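Local coordinates for protein FkbI (Streptomyces hygroscopicus, PDB 1R2J), which binds FAD and probably acts as an acyl-ACP dehydrogenase in making the methoxymalonyl extender unit of the FK520 polyketide, at residues M216-A219 with A220-Y224; A340-M343 with E344-E347. All coordinates share one frame; numbering follows the deposited sequence.

How the contacts relate
Both contacts are local, partly buried turns at helix ends in the C-terminal acyl-CoA dehydrogenase region, but at opposite kinds of end. Contact 1 opens helix 219-248 with weak or doubtful backbone bonds and one apolar side-chain pair; Leu217, Val218 and Ser221 are buried, Met216 and Ala219 exposed. Contact 2 closes helix 332-345 and adds a salt bridge on its outer side, carried by the exposed Lys341, and apolar contacts to FAD on another face; Leu342, Met343 and Ile346 are buried. Contact 2 meets the flavin directly, whereas Leu222 of contact 1 stays about 7 Å from it by nearest atoms. Their centres lie about 17 Å apart, yet Leu222 CD2 packs 3.3 Å from Glu347 OE2.

Contact 1: residues M216-A219 with A220-Y224; sequences MLVA and ASLAY
Val218 swings CG1 to the side opposite its backbone N (chi1 -178°), while Leu222 turns CG away from its own carbonyl carbon and beside its backbone N (chi1 -81°). The two side chains therefore run side by side and point the same way, four residues apart, with Val218 CG1 and Leu222 CD1 meeting at 3.9 Å. Leu222 also leans back over the preceding turn: its CB lies 3.1 Å from Val218 O, with CG close by. This is the entry into helix 219-248, the first helix of the C-terminal region in the acyl-CoA dehydrogenase fold, reached by a loop from strand 199-202. The backbone bonds that start it are uneven. Ala220 N reaches Met216 O at 2.6 Å, but the bond is weak because it is bent to 128° at the hydrogen. The bond from Leu222 N to Val218 O is straighter, although its length in the model is too short to be trusted. Ala223 N gives a further weak bond to Ala219 O at 3.2 Å. With an alanine in place of Leu222, CG and both methyls go, which would probably cost Val218 CG1 this partner and open a gap beside Phe111, a residue of the FAD site. The neighbouring Ser221 lies against helix 69-88, where its OG hydrogen-bonds to Thr84 OG1. The indole NE1 of Trp83, from the same helix, bonds to Ala220 O.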
ATOM      1  N   MET A 216     -17.232  -1.809  -8.058  1.00 53.91           N
ATOM      2  CA  MET A 216     -17.910  -1.651  -6.769  1.00 53.20           C
ATOM      3  C   MET A 216     -16.995  -2.384  -5.798  1.00 51.89           C
ATOM      4  O   MET A 216     -16.355  -1.761  -4.951  1.00 52.16           O
ATOM      5  CB  MET A 216     -19.300  -2.295  -6.794  1.00 54.34           C
ATOM      6  CG  MET A 216     -20.211  -1.768  -7.897  1.00 56.11           C
ATOM      7  SD  MET A 216     -20.352   0.042  -7.924  1.00 58.93           S
ATOM      8  CE  MET A 216     -19.208   0.463  -9.241  1.00 56.56           C
ATOM      9  N   LEU A 217     -16.945  -3.709  -5.916  1.00 50.37           N
ATOM     10  CA  LEU A 217     -16.031  -4.501  -5.105  1.00 49.39           C
ATOM     11  C   LEU A 217     -14.728  -4.088  -5.792  1.00 49.26           C
ATOM     12  O   LEU A 217     -14.766  -3.594  -6.918  1.00 51.09           O
ATOM     13  CB  LEU A 217     -16.273  -6.000  -5.302  1.00 48.25           C
ATOM     14  CG  LEU A 217     -17.665  -6.589  -5.058  1.00 48.54           C
ATOM     15  CD1 LEU A 217     -17.676  -8.031  -5.520  1.00 48.29           C
ATOM     16  CD2 LEU A 217     -18.035  -6.501  -3.587  1.00 47.64           C
ATOM     17  N   VAL A 218     -13.585  -4.284  -5.151  1.00 48.50           N
ATOM     18  CA  VAL A 218     -12.318  -3.862  -5.750  1.00 47.47           C
ATOM     19  C   VAL A 218     -12.275  -2.341  -5.640  1.00 45.45           C
ATOM     20  O   VAL A 218     -11.334  -1.783  -5.086  1.00 44.54           O
ATOM     21  CB  VAL A 218     -12.203  -4.228  -7.258  1.00 48.75           C
ATOM     22  CG1 VAL A 218     -10.841  -3.802  -7.785  1.00 49.74           C
ATOM     23  CG2 VAL A 218     -12.406  -5.720  -7.465  1.00 49.66           C
ATOM     24  N   ALA A 219     -13.298  -1.679  -6.177  1.00 43.48           N
ATOM     25  CA  ALA A 219     -13.385  -0.223  -6.112  1.00 43.03           C
ATOM     26  C   ALA A 219     -13.502   0.152  -4.643  1.00 43.01           C
ATOM     27  O   ALA A 219     -12.994   1.183  -4.203  1.00 42.54           O
ATOM     28  CB  ALA A 219     -14.599   0.268  -6.873  1.00 43.58           C
ATOM     29  N   ALA A 220     -14.179  -0.705  -3.888  1.00 42.15           N
ATOM     30  CA  ALA A 220     -14.355  -0.490  -2.464  1.00 41.74           C
ATOM     31  C   ALA A 220     -13.027  -0.722  -1.761  1.00 40.89           C
ATOM     32  O   ALA A 220     -12.653   0.026  -0.861  1.00 41.28           O
ATOM     33  CB  ALA A 220     -15.405  -1.442  -1.917  1.00 42.36           C
ATOM     34  N   SER A 221     -12.313  -1.761  -2.184  1.00 39.37           N
ATOM     35  CA  SER A 221     -11.027  -2.098  -1.590  1.00 38.42           C
ATOM     36  C   SER A 221      -9.921  -1.145  -2.036  1.00 37.35           C
ATOM     37  O   SER A 221      -9.021  -0.822  -1.257  1.00 35.98           O
ATOM     38  CB  SER A 221     -10.649  -3.536  -1.952  1.00 39.89           C
ATOM     39  OG  SER A 221      -9.372  -3.867  -1.430  1.00 42.21           O
ATOM     40  N   LEU A 222      -9.989  -0.699  -3.289  1.00 35.56           N
ATOM     41  CA  LEU A 222      -8.989   0.216  -3.830  1.00 35.16           C
ATOM     42  C   LEU A 222      -9.073   1.593  -3.197  1.00 32.65           C
ATOM     43  O   LEU A 222      -8.090   2.325  -3.192  1.00 33.00           O
ATOM     44  CB  LEU A 222      -9.129   0.341  -5.350  1.00 36.13           C
ATOM     45  CG  LEU A 222      -8.496  -0.767  -6.196  1.00 38.50           C
ATOM     46  CD1 LEU A 222      -8.721  -0.478  -7.673  1.00 38.71           C
ATOM     47  CD2 LEU A 222      -7.005  -0.851  -5.897  1.00 39.46           C
ATOM     48  N   ALA A 223     -10.245   1.950  -2.677  1.00 30.49           N
ATOM     49  CA  ALA A 223     -10.417   3.245  -2.021  1.00 29.75           C
ATOM     50  C   ALA A 223      -9.349   3.300  -0.936  1.00 28.19           C
ATOM     51  O   ALA A 223      -8.643   4.297  -0.790  1.00 28.06           O
ATOM     52  CB  ALA A 223     -11.811   3.355  -1.406  1.00 28.54           C
ATOM     53  N   TYR A 224      -9.239   2.223  -0.164  1.00 26.53           N
ATOM     54  CA  TYR A 224      -8.202   2.153   0.852  1.00 26.67           C
ATOM     55  C   TYR A 224      -7.072   1.628  -0.010  1.00 27.57           C
ATOM     56  O   TYR A 224      -7.311   0.877  -0.949  1.00 32.08           O
ATOM     57  CB  TYR A 224      -8.556   1.146   1.948  1.00 24.93           C
ATOM     58  CG  TYR A 224      -7.681   1.269   3.178  1.00 23.07           C
ATOM     59  CD1 TYR A 224      -6.356   0.836   3.161  1.00 20.89           C
ATOM     60  CD2 TYR A 224      -8.166   1.860   4.345  1.00 21.81           C
ATOM     61  CE1 TYR A 224      -5.532   0.996   4.278  1.00 22.81           C
ATOM     62  CE2 TYR A 224      -7.342   2.022   5.470  1.00 22.60           C
ATOM     63  CZ  TYR A 224      -6.032   1.589   5.422  1.00 21.18           C
ATOM     64  OH  TYR A 224      -5.205   1.764   6.507  1.00 25.70           O
TER

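Contact 2: residues A340-M343 with E344-E347; sequences AKLM and EIIE. With FAD (flavin-adenine dinucleotide), chain B.
Leu342 O takes two backbone N-H groups. Ile346 N arrives nearly along the C=O axis at 3.1 Å, and Ile345 N comes in at 3.0 Å from above the carbonyl plane. The carbonyl takes an i+3 and an i+4 donor at once in the last, weakly bonded turn of helix 332-345, which here runs straight into the FAD pocket of the acyl-CoA dehydrogenase fold. Just before these two donors, Glu344 N is shared as a donor between Ala340 O at 3.3 Å and Lys341 O at 3.2 Å.

On the outer side Lys341 and Glu344 form a salt bridge. The lysine chain is bent at chi2 (62°) and again at chi3, which curls NZ back to Glu344 OE2, 2.9 Å away and met from above the carboxylate plane. The two side chains cross at about a right angle. Glu344 also rests on Ala312 of helix 297-322, and Lys304 of that helix hydrogen-bonds through NZ to Met343 O.

Met343 goes the other way, packing toward Val229 and Cys233 of helix 219-248. It lies alongside Ile346, and its methyl CE presses on Ile346 CD1, tighter than ordinary carbon contact.

Leu342, Ile345 and Ile346 line the FAD pocket. Leu342 CD2 touches the flavin methyl C7M at 3.5 Å. Ile346 CG2 stands over the face of the ring at C8, also at 3.5 Å. Ile345 reaches farther along, and its methyl CG2 points to the ribityl chain and comes 3.3 Å from FAD O3'.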
ATOM      1  N   ALA A 340       9.263   5.142  -5.385  1.00 14.62           N
ATOM      2  CA  ALA A 340       8.312   6.117  -5.913  1.00 15.48           C
ATOM      3  C   ALA A 340       7.898   5.786  -7.348  1.00 16.58           C
ATOM      4  O   ALA A 340       6.749   5.997  -7.734  1.00 15.35           O
ATOM      5  CB  ALA A 340       8.910   7.537  -5.844  1.00 13.68           C
ATOM      6  N   LYS A 341       8.839   5.270  -8.128  1.00 18.01           N
ATOM      7  CA  LYS A 341       8.555   4.900  -9.507  1.00 17.24           C
ATOM      8  C   LYS A 341       7.422   3.870  -9.508  1.00 19.16           C
ATOM      9  O   LYS A 341       6.473   3.970 -10.290  1.00 18.46           O
ATOM     10  CB  LYS A 341       9.813   4.313 -10.151  1.00 17.57           C
ATOM     11  CG  LYS A 341       9.638   3.840 -11.588  1.00 19.33           C
ATOM     12  CD  LYS A 341       9.258   4.981 -12.518  1.00 20.81           C
ATOM     13  CE  LYS A 341       7.784   4.908 -12.906  1.00 23.36           C
ATOM     14  NZ  LYS A 341       7.411   6.047 -13.790  1.00 25.79           N
ATOM     15  N   LEU A 342       7.520   2.891  -8.611  1.00 19.16           N
ATOM     16  CA  LEU A 342       6.509   1.843  -8.508  1.00 20.90           C
ATOM     17  C   LEU A 342       5.142   2.395  -8.093  1.00 20.64           C
ATOM     18  O   LEU A 342       4.114   1.927  -8.573  1.00 20.92           O
ATOM     19  CB  LEU A 342       6.982   0.759  -7.528  1.00 22.84           C
ATOM     20  CG  LEU A 342       7.420  -0.584  -8.143  1.00 26.55           C
ATOM     21  CD1 LEU A 342       8.133  -0.367  -9.471  1.00 26.61           C
ATOM     22  CD2 LEU A 342       8.325  -1.323  -7.159  1.00 27.07           C
ATOM     23  N   MET A 343       5.133   3.401  -7.222  1.00 19.37           N
ATOM     24  CA  MET A 343       3.883   4.006  -6.763  1.00 18.22           C
ATOM     25  C   MET A 343       3.107   4.670  -7.901  1.00 19.15           C
ATOM     26  O   MET A 343       1.883   4.772  -7.840  1.00 16.52           O
ATOM     27  CB  MET A 343       4.160   5.022  -5.657  1.00 17.60           C
ATOM     28  CG  MET A 343       4.796   4.410  -4.406  1.00 16.33           C
ATOM     29  SD  MET A 343       3.823   3.058  -3.713  1.00 22.15           S
ATOM     30  CE  MET A 343       4.619   1.638  -4.491  1.00 14.22           C
ATOM     31  N   GLU A 344       3.817   5.125  -8.932  1.00 17.10           N
ATOM     32  CA  GLU A 344       3.173   5.748 -10.090  1.00 17.29           C
ATOM     33  C   GLU A 344       2.449   4.701 -10.942  1.00 18.72           C
ATOM     34  O   GLU A 344       1.567   5.030 -11.742  1.00 17.83           O
ATOM     35  CB  GLU A 344       4.211   6.444 -10.975  1.00 17.96           C
ATOM     36  CG  GLU A 344       4.723   7.773 -10.455  1.00 17.83           C
ATOM     37  CD  GLU A 344       5.726   8.421 -11.401  1.00 19.94           C
ATOM     38  OE1 GLU A 344       5.433   9.524 -11.921  1.00 18.81           O
ATOM     39  OE2 GLU A 344       6.806   7.827 -11.622  1.00 19.84           O
ATOM     40  N   ILE A 345       2.842   3.444 -10.763  1.00 18.34           N
ATOM     41  CA  ILE A 345       2.291   2.322 -11.512  1.00 18.84           C
ATOM     42  C   ILE A 345       1.144   1.577 -10.815  1.00 19.63           C
ATOM     43  O   ILE A 345       0.174   1.199 -11.470  1.00 19.26           O
ATOM     44  CB  ILE A 345       3.429   1.313 -11.846  1.00 20.22           C
ATOM     45  CG1 ILE A 345       4.479   1.994 -12.735  1.00 18.01           C
ATOM     46  CG2 ILE A 345       2.857   0.066 -12.514  1.00 19.63           C
ATOM     47  CD1 ILE A 345       5.848   1.303 -12.734  1.00 20.78           C
ATOM     48  N   ILE A 346       1.242   1.381  -9.496  1.00 20.75           N
ATOM     49  CA  ILE A 346       0.212   0.642  -8.744  1.00 21.65           C
ATOM     50  C   ILE A 346      -0.973   1.456  -8.211  1.00 22.83           C
ATOM     51  O   ILE A 346      -0.951   2.684  -8.227  1.00 22.11           O
ATOM     52  CB  ILE A 346       0.846  -0.124  -7.549  1.00 21.49           C
ATOM     53  CG1 ILE A 346       1.064   0.812  -6.348  1.00 21.61           C
ATOM     54  CG2 ILE A 346       2.177  -0.684  -7.968  1.00 23.35           C
ATOM     55  CD1 ILE A 346       1.545   0.083  -5.073  1.00 22.19           C
ATOM     56  N   GLU A 347      -1.997   0.745  -7.732  1.00 24.29           N
ATOM     57  CA  GLU A 347      -3.215   1.346  -7.179  1.00 25.02           C
ATOM     58  C   GLU A 347      -3.836   2.344  -8.157  1.00 23.75           C
ATOM     59  O   GLU A 347      -4.291   3.419  -7.766  1.00 22.96           O
ATOM     60  CB  GLU A 347      -2.901   2.042  -5.847  1.00 28.33           C
ATOM     61  CG  GLU A 347      -2.420   1.096  -4.744  1.00 34.64           C
ATOM     62  CD  GLU A 347      -3.552   0.406  -4.015  1.00 37.14           C
ATOM     63  OE1 GLU A 347      -3.270  -0.508  -3.215  1.00 39.43           O
ATOM     64  OE2 GLU A 347      -4.723   0.784  -4.230  1.00 41.68           O
TER
HETATM   65  PA  FAD B 399      -0.788  -2.897 -17.742  1.00 31.55           P
HETATM   66  O1A FAD B 399      -1.850  -2.768 -16.753  1.00 29.27           O
HETATM   67  O2A FAD B 399      -0.209  -4.064 -18.497  1.00 28.05           O
HETATM   68  O5B FAD B 399       0.314  -1.836 -17.727  1.00 31.78           O
HETATM   69  C5B FAD B 399      -0.087  -0.943 -18.688  1.00 26.42           C
HETATM   70  C4B FAD B 399       0.727   0.282 -18.928  1.00 24.70           C
HETATM   71  O4B FAD B 399      -0.250   0.750 -19.923  1.00 21.89           O
HETATM   72  C3B FAD B 399       0.579   1.180 -17.741  1.00 24.40           C
HETATM   73  O3B FAD B 399       1.570   2.153 -17.797  1.00 23.93           O
HETATM   74  C2B FAD B 399      -0.756   1.743 -17.862  1.00 22.23           C
HETATM   75  O2B FAD B 399      -1.075   3.009 -17.226  1.00 22.98           O
HETATM   76  C1B FAD B 399      -1.012   1.807 -19.396  1.00 22.80           C
HETATM   77  N9A FAD B 399      -2.387   1.588 -19.701  1.00 23.00           N
HETATM   78  C8A FAD B 399      -3.199   0.426 -19.606  1.00 22.53           C
HETATM   79  N7A FAD B 399      -4.439   0.584 -19.964  1.00 21.89           N
HETATM   80  C5A FAD B 399      -4.521   1.913 -20.334  1.00 22.99           C
HETATM   81  C6A FAD B 399      -5.565   2.709 -20.815  1.00 23.23           C
HETATM   82  N6A FAD B 399      -6.802   2.236 -21.019  1.00 22.24           N
HETATM   83  N1A FAD B 399      -5.297   4.036 -21.092  1.00 22.18           N
HETATM   84  C2A FAD B 399      -4.059   4.548 -20.900  1.00 22.09           C
HETATM   85  N3A FAD B 399      -2.951   3.837 -20.428  1.00 20.71           N
HETATM   86  C4A FAD B 399      -3.338   2.491 -20.179  1.00 22.79           C
HETATM   87  N1  FAD B 399      -1.773  -6.126  -7.382  1.00 27.81           N
HETATM   88  C2  FAD B 399      -2.660  -6.671  -6.450  1.00 29.57           C
HETATM   89  O2  FAD B 399      -3.751  -7.167  -6.788  1.00 27.98           O
HETATM   90  N3  FAD B 399      -2.316  -6.666  -5.106  1.00 28.64           N
HETATM   91  C4  FAD B 399      -1.103  -6.152  -4.578  1.00 28.35           C
HETATM   92  O4  FAD B 399      -0.889  -6.202  -3.329  1.00 26.77           O
HETATM   93  C4X FAD B 399      -0.235  -5.640  -5.516  1.00 28.10           C
HETATM   94  N5  FAD B 399       1.029  -5.130  -4.994  1.00 29.92           N
HETATM   95  C5X FAD B 399       1.965  -4.623  -5.921  1.00 29.96           C
HETATM   96  C6  FAD B 399       3.231  -4.128  -5.508  1.00 31.03           C
HETATM   97  C7  FAD B 399       4.232  -3.643  -6.403  1.00 30.58           C
HETATM   98  C7M FAD B 399       5.568  -3.135  -5.867  1.00 31.06           C
HETATM   99  C8  FAD B 399       3.944  -3.667  -7.797  1.00 31.27           C
HETATM  100  C8M FAD B 399       4.922  -3.216  -8.866  1.00 31.24           C
HETATM  101  C9  FAD B 399       2.728  -4.116  -8.245  1.00 31.59           C
HETATM  102  C9A FAD B 399       1.703  -4.580  -7.342  1.00 32.09           C
HETATM  103  N10 FAD B 399       0.371  -5.088  -7.783  1.00 31.44           N
HETATM  104  C10 FAD B 399      -0.577  -5.627  -6.905  1.00 29.90           C
HETATM  105  C1' FAD B 399       0.277  -4.889  -9.165  1.00 34.82           C
HETATM  106  C2' FAD B 399      -0.368  -3.432  -9.524  1.00 37.60           C
HETATM  107  O2' FAD B 399      -1.779  -3.765  -9.390  1.00 33.75           O
HETATM  108  C3' FAD B 399      -0.096  -3.268 -10.913  1.00 39.99           C
HETATM  109  O3' FAD B 399       0.881  -2.209 -11.067  1.00 44.80           O
HETATM  110  C4' FAD B 399      -1.023  -2.925 -12.105  1.00 39.54           C
HETATM  111  O4' FAD B 399      -2.244  -3.592 -12.275  1.00 42.93           O
HETATM  112  C5' FAD B 399      -0.045  -3.327 -13.104  1.00 39.46           C
HETATM  113  O5' FAD B 399      -0.585  -3.931 -14.240  1.00 34.76           O
HETATM  114  P   FAD B 399       0.508  -4.542 -15.273  1.00 34.54           P
HETATM  115  O1P FAD B 399      -0.725  -5.169 -15.230  1.00 35.96           O
HETATM  116  O2P FAD B 399       0.773  -5.466 -16.492  1.00 38.58           O
HETATM  117  O3P FAD B 399      -0.046  -3.735 -16.571  1.00 32.22           O